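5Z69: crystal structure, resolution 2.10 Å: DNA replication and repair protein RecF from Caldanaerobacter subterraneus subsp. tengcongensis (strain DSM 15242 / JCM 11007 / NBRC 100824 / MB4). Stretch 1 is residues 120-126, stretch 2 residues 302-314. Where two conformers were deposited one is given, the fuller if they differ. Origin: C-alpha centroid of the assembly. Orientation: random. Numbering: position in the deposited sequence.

Stretch 1, residues 120-126: FLTVIFS
Stretch 2 (302-314) KLSELEILEEETG

Residues 122-125 form a strand, and residues 302-313 continue a helix that begins earlier in the chain. The two run almost exactly antiparallel, at 176°, with axes 9.1 Å apart at closest approach. The register pairs Leu121 with Leu309 (CA to CA 8.8 Å), Val123 with Leu306 (CA to CA 6.5 Å) and Phe125 with Lys302 (CA to CA 7.0 Å). Strand phi/psi values lie near -110 to -130/130 to 160; most helical values are near -60/-45, loosening to -95/-18 at Thr313. Gly314 leaves the helix at 67/11, a positive phi that favours glycine.

Leu121 and Val123 point toward the helix, whereas Thr122 and Ile124 point away. Leu121 is m,t. Leu121 CD1 lies 4.0 Å from Leu309 CD1 and 3.7 Å from Thr313 OG1. Val123 is t, which carries CG2 to 3.8 Å from Leu309 CD2 and 4.1 Å from Leu306 CD1. Leu306 and Leu309 are both t,p. The contacts among Leu121, Val123, Leu306 and Leu309 are apolar; the one with Thr313 OG1 is a methyl against a hydroxyl oxygen.

Phe125 starts sideways, but chi1 m and chi2 76° bring its ring to the helix. Phe125 CE2 is 3.5 Å from Lys302 CB, and Phe125 CZ is 4.4 Å from Leu306 CD2, which meets the ring edge.

Lys302 is m,m,m,t. This folded chain carries its ammonium to Glu305, one turn further along the helix. Lys302 NZ to Glu305 OE1 is 2.8 Å, a salt bridge. Lys302 NZ also gives a weak hydrogen bond to Ile124 O, at 3.0 Å, so the strand is tied through its backbone. Glu305 is t,t with chi3 -31°. One water accepts from Ile124 N (3.0 Å to the water O) and donates to Glu305 OE2 (2.7 Å from the water O), linking strand backbone to helix carboxylate.

Thr313 is p, so Thr313 OG1 turns back to donate to Leu309 O at 2.8 Å. The two stretches bury 456 Å² in total.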

# COMPACT_ATOMS: atom_id res chain seq x y z
N PHE A 120 -6.51 1.87 34.56
CA PHE A 120 -6.70 0.41 34.70
C PHE A 120 -6.32 -0.25 33.39
O PHE A 120 -7.02 -0.08 32.39
CB PHE A 120 -8.15 0.09 35.07
CG PHE A 120 -8.48 -1.39 35.10
CD1 PHE A 120 -7.75 -2.27 35.87
CD2 PHE A 120 -9.58 -1.87 34.40
CE1 PHE A 120 -8.07 -3.63 35.92
CE2 PHE A 120 -9.92 -3.23 34.45
CZ PHE A 120 -9.15 -4.11 35.19
N LEU A 121 -5.22 -1.01 33.38
CA LEU A 121 -4.77 -1.64 32.11
C LEU A 121 -5.25 -3.07 31.95
O LEU A 121 -5.07 -3.91 32.84
CB LEU A 121 -3.24 -1.64 32.02
CG LEU A 121 -2.59 -0.26 32.11
CD1 LEU A 121 -1.09 -0.35 32.27
CD2 LEU A 121 -2.96 0.49 30.84
N THR A 122 -5.85 -3.33 30.80
CA THR A 122 -6.28 -4.66 30.42
C THR A 122 -5.78 -4.96 29.01
O THR A 122 -5.48 -4.05 28.24
CB THR A 122 -7.83 -4.81 30.41
OG1 THR A 122 -8.38 -3.71 29.68
CG2 THR A 122 -8.42 -4.84 31.83
N VAL A 123 -5.67 -6.24 28.67
CA VAL A 123 -5.56 -6.67 27.28
C VAL A 123 -6.65 -7.70 27.08
O VAL A 123 -6.78 -8.62 27.88
CB VAL A 123 -4.19 -7.27 26.94
CG1 VAL A 123 -4.14 -7.74 25.47
CG2 VAL A 123 -3.10 -6.26 27.24
N ILE A 124 -7.45 -7.54 26.03
CA ILE A 124 -8.56 -8.46 25.81
C ILE A 124 -8.30 -9.27 24.56
O ILE A 124 -7.97 -8.72 23.52
CB ILE A 124 -9.91 -7.70 25.71
CG1 ILE A 124 -11.04 -8.67 25.35
CG2 ILE A 124 -9.84 -6.53 24.71
CD1 ILE A 124 -12.40 -8.22 25.87
N PHE A 125 -8.42 -10.58 24.70
CA PHE A 125 -8.22 -11.53 23.61
C PHE A 125 -9.59 -12.04 23.26
O PHE A 125 -10.30 -12.50 24.13
CB PHE A 125 -7.31 -12.70 24.01
CG PHE A 125 -5.93 -12.30 24.46
CD1 PHE A 125 -5.71 -11.76 25.73
CD2 PHE A 125 -4.83 -12.51 23.63
CE1 PHE A 125 -4.42 -11.41 26.14
CE2 PHE A 125 -3.54 -12.17 24.03
CZ PHE A 125 -3.34 -11.61 25.28
N SER A 126 -9.95 -11.98 21.98
CA SER A 126 -11.29 -12.29 21.51
C SER A 126 -11.19 -12.94 20.12
O SER A 126 -10.24 -12.67 19.40
CB SER A 126 -12.14 -11.02 21.46
OG SER A 126 -13.44 -11.28 20.98
N LYS A 302 -1.57 -10.02 19.37
CA LYS A 302 -2.08 -9.70 20.71
C LYS A 302 -1.04 -10.00 21.79
O LYS A 302 -0.91 -9.26 22.77
CB LYS A 302 -3.38 -10.46 20.99
CG LYS A 302 -4.53 -10.17 19.99
CD LYS A 302 -5.04 -8.73 20.07
CE LYS A 302 -5.65 -8.48 21.46
NZ LYS A 302 -6.26 -7.11 21.64
N LEU A 303 -0.31 -11.10 21.62
CA LEU A 303 0.80 -11.41 22.52
C LEU A 303 1.80 -10.26 22.52
O LEU A 303 2.35 -9.91 23.56
CB LEU A 303 1.48 -12.72 22.11
CG LEU A 303 0.72 -14.01 22.46
CD1 LEU A 303 1.48 -15.23 21.96
CD2 LEU A 303 0.48 -14.10 23.97
N SER A 304 2.00 -9.65 21.36
CA SER A 304 2.90 -8.51 21.22
C SER A 304 2.35 -7.23 21.85
O SER A 304 3.10 -6.43 22.43
CB SER A 304 3.20 -8.26 19.75
OG SER A 304 4.01 -9.29 19.23
N GLU A 305 1.04 -7.05 21.73
CA GLU A 305 0.37 -5.92 22.37
C GLU A 305 0.67 -5.97 23.85
O GLU A 305 1.12 -5.00 24.46
CB GLU A 305 -1.14 -5.98 22.11
CG GLU A 305 -1.91 -4.82 22.74
CD GLU A 305 -3.42 -5.02 22.68
OE1 GLU A 305 -3.89 -5.67 21.72
OE2 GLU A 305 -4.12 -4.52 23.60
N LEU A 306 0.44 -7.15 24.42
CA LEU A 306 0.69 -7.38 25.83
C LEU A 306 2.14 -7.08 26.21
O LEU A 306 2.42 -6.35 27.15
CB LEU A 306 0.33 -8.83 26.16
CG LEU A 306 0.69 -9.32 27.56
CD1 LEU A 306 0.11 -8.40 28.62
CD2 LEU A 306 0.21 -10.76 27.74
N GLU A 307 3.07 -7.66 25.46
CA GLU A 307 4.48 -7.47 25.75
C GLU A 307 4.91 -6.00 25.67
O GLU A 307 5.56 -5.49 26.57
CB GLU A 307 5.32 -8.31 24.78
CG GLU A 307 6.80 -8.02 24.86
CD GLU A 307 7.61 -8.97 24.00
OE1 GLU A 307 8.23 -8.51 23.03
OE2 GLU A 307 7.58 -10.19 24.29
N ILE A 308 4.55 -5.33 24.58
CA ILE A 308 4.87 -3.91 24.44
C ILE A 308 4.20 -3.08 25.57
O ILE A 308 4.82 -2.19 26.15
CB ILE A 308 4.44 -3.40 23.04
CG1 ILE A 308 5.26 -4.13 21.96
CG2 ILE A 308 4.66 -1.89 22.92
CD1 ILE A 308 4.82 -3.86 20.51
N LEU A 309 2.96 -3.39 25.90
CA LEU A 309 2.26 -2.63 26.95
C LEU A 309 3.01 -2.76 28.31
O LEU A 309 3.27 -1.74 28.98
CB LEU A 309 0.79 -3.10 27.06
CG LEU A 309 -0.10 -2.63 28.25
CD1 LEU A 309 0.12 -1.19 28.50
CD2 LEU A 309 -1.60 -2.85 27.96
N GLU A 310 3.39 -3.97 28.70
CA GLU A 310 4.14 -4.16 29.95
C GLU A 310 5.46 -3.40 29.99
O GLU A 310 5.79 -2.74 30.98
CB GLU A 310 4.43 -5.63 30.19
CG GLU A 310 3.21 -6.48 30.33
CD GLU A 310 3.56 -7.87 30.80
OE1 GLU A 310 3.84 -8.72 29.93
OE2 GLU A 310 3.56 -8.10 32.03
N GLU A 311 6.20 -3.49 28.90
CA GLU A 311 7.51 -2.85 28.81
C GLU A 311 7.39 -1.33 28.81
O GLU A 311 8.15 -0.65 29.48
CB GLU A 311 8.25 -3.33 27.55
CG GLU A 311 9.45 -4.21 27.84
CD GLU A 311 10.62 -3.45 28.44
OE1 GLU A 311 10.70 -2.22 28.24
OE2 GLU A 311 11.46 -4.09 29.12
N GLU A 312 6.44 -0.80 28.06
CA GLU A 312 6.30 0.65 27.99
C GLU A 312 5.73 1.27 29.28
O GLU A 312 6.14 2.36 29.68
CB GLU A 312 5.42 1.05 26.80
CG GLU A 312 6.05 0.69 25.45
CD GLU A 312 7.35 1.43 25.20
OE1 GLU A 312 7.46 2.61 25.59
OE2 GLU A 312 8.27 0.82 24.61
N THR A 313 4.80 0.59 29.95
CA THR A 313 4.20 1.21 31.15
C THR A 313 4.85 0.80 32.47
O THR A 313 4.64 1.46 33.50
CB THR A 313 2.71 0.87 31.27
OG1 THR A 313 2.55 -0.55 31.42
CG2 THR A 313 1.95 1.35 30.03
N GLY A 314 5.61 -0.30 32.45
CA GLY A 314 6.11 -0.87 33.70
C GLY A 314 5.03 -1.44 34.61
O GLY A 314 5.28 -1.75 35.77
O HOH W 1 -6.58 -5.26 24.34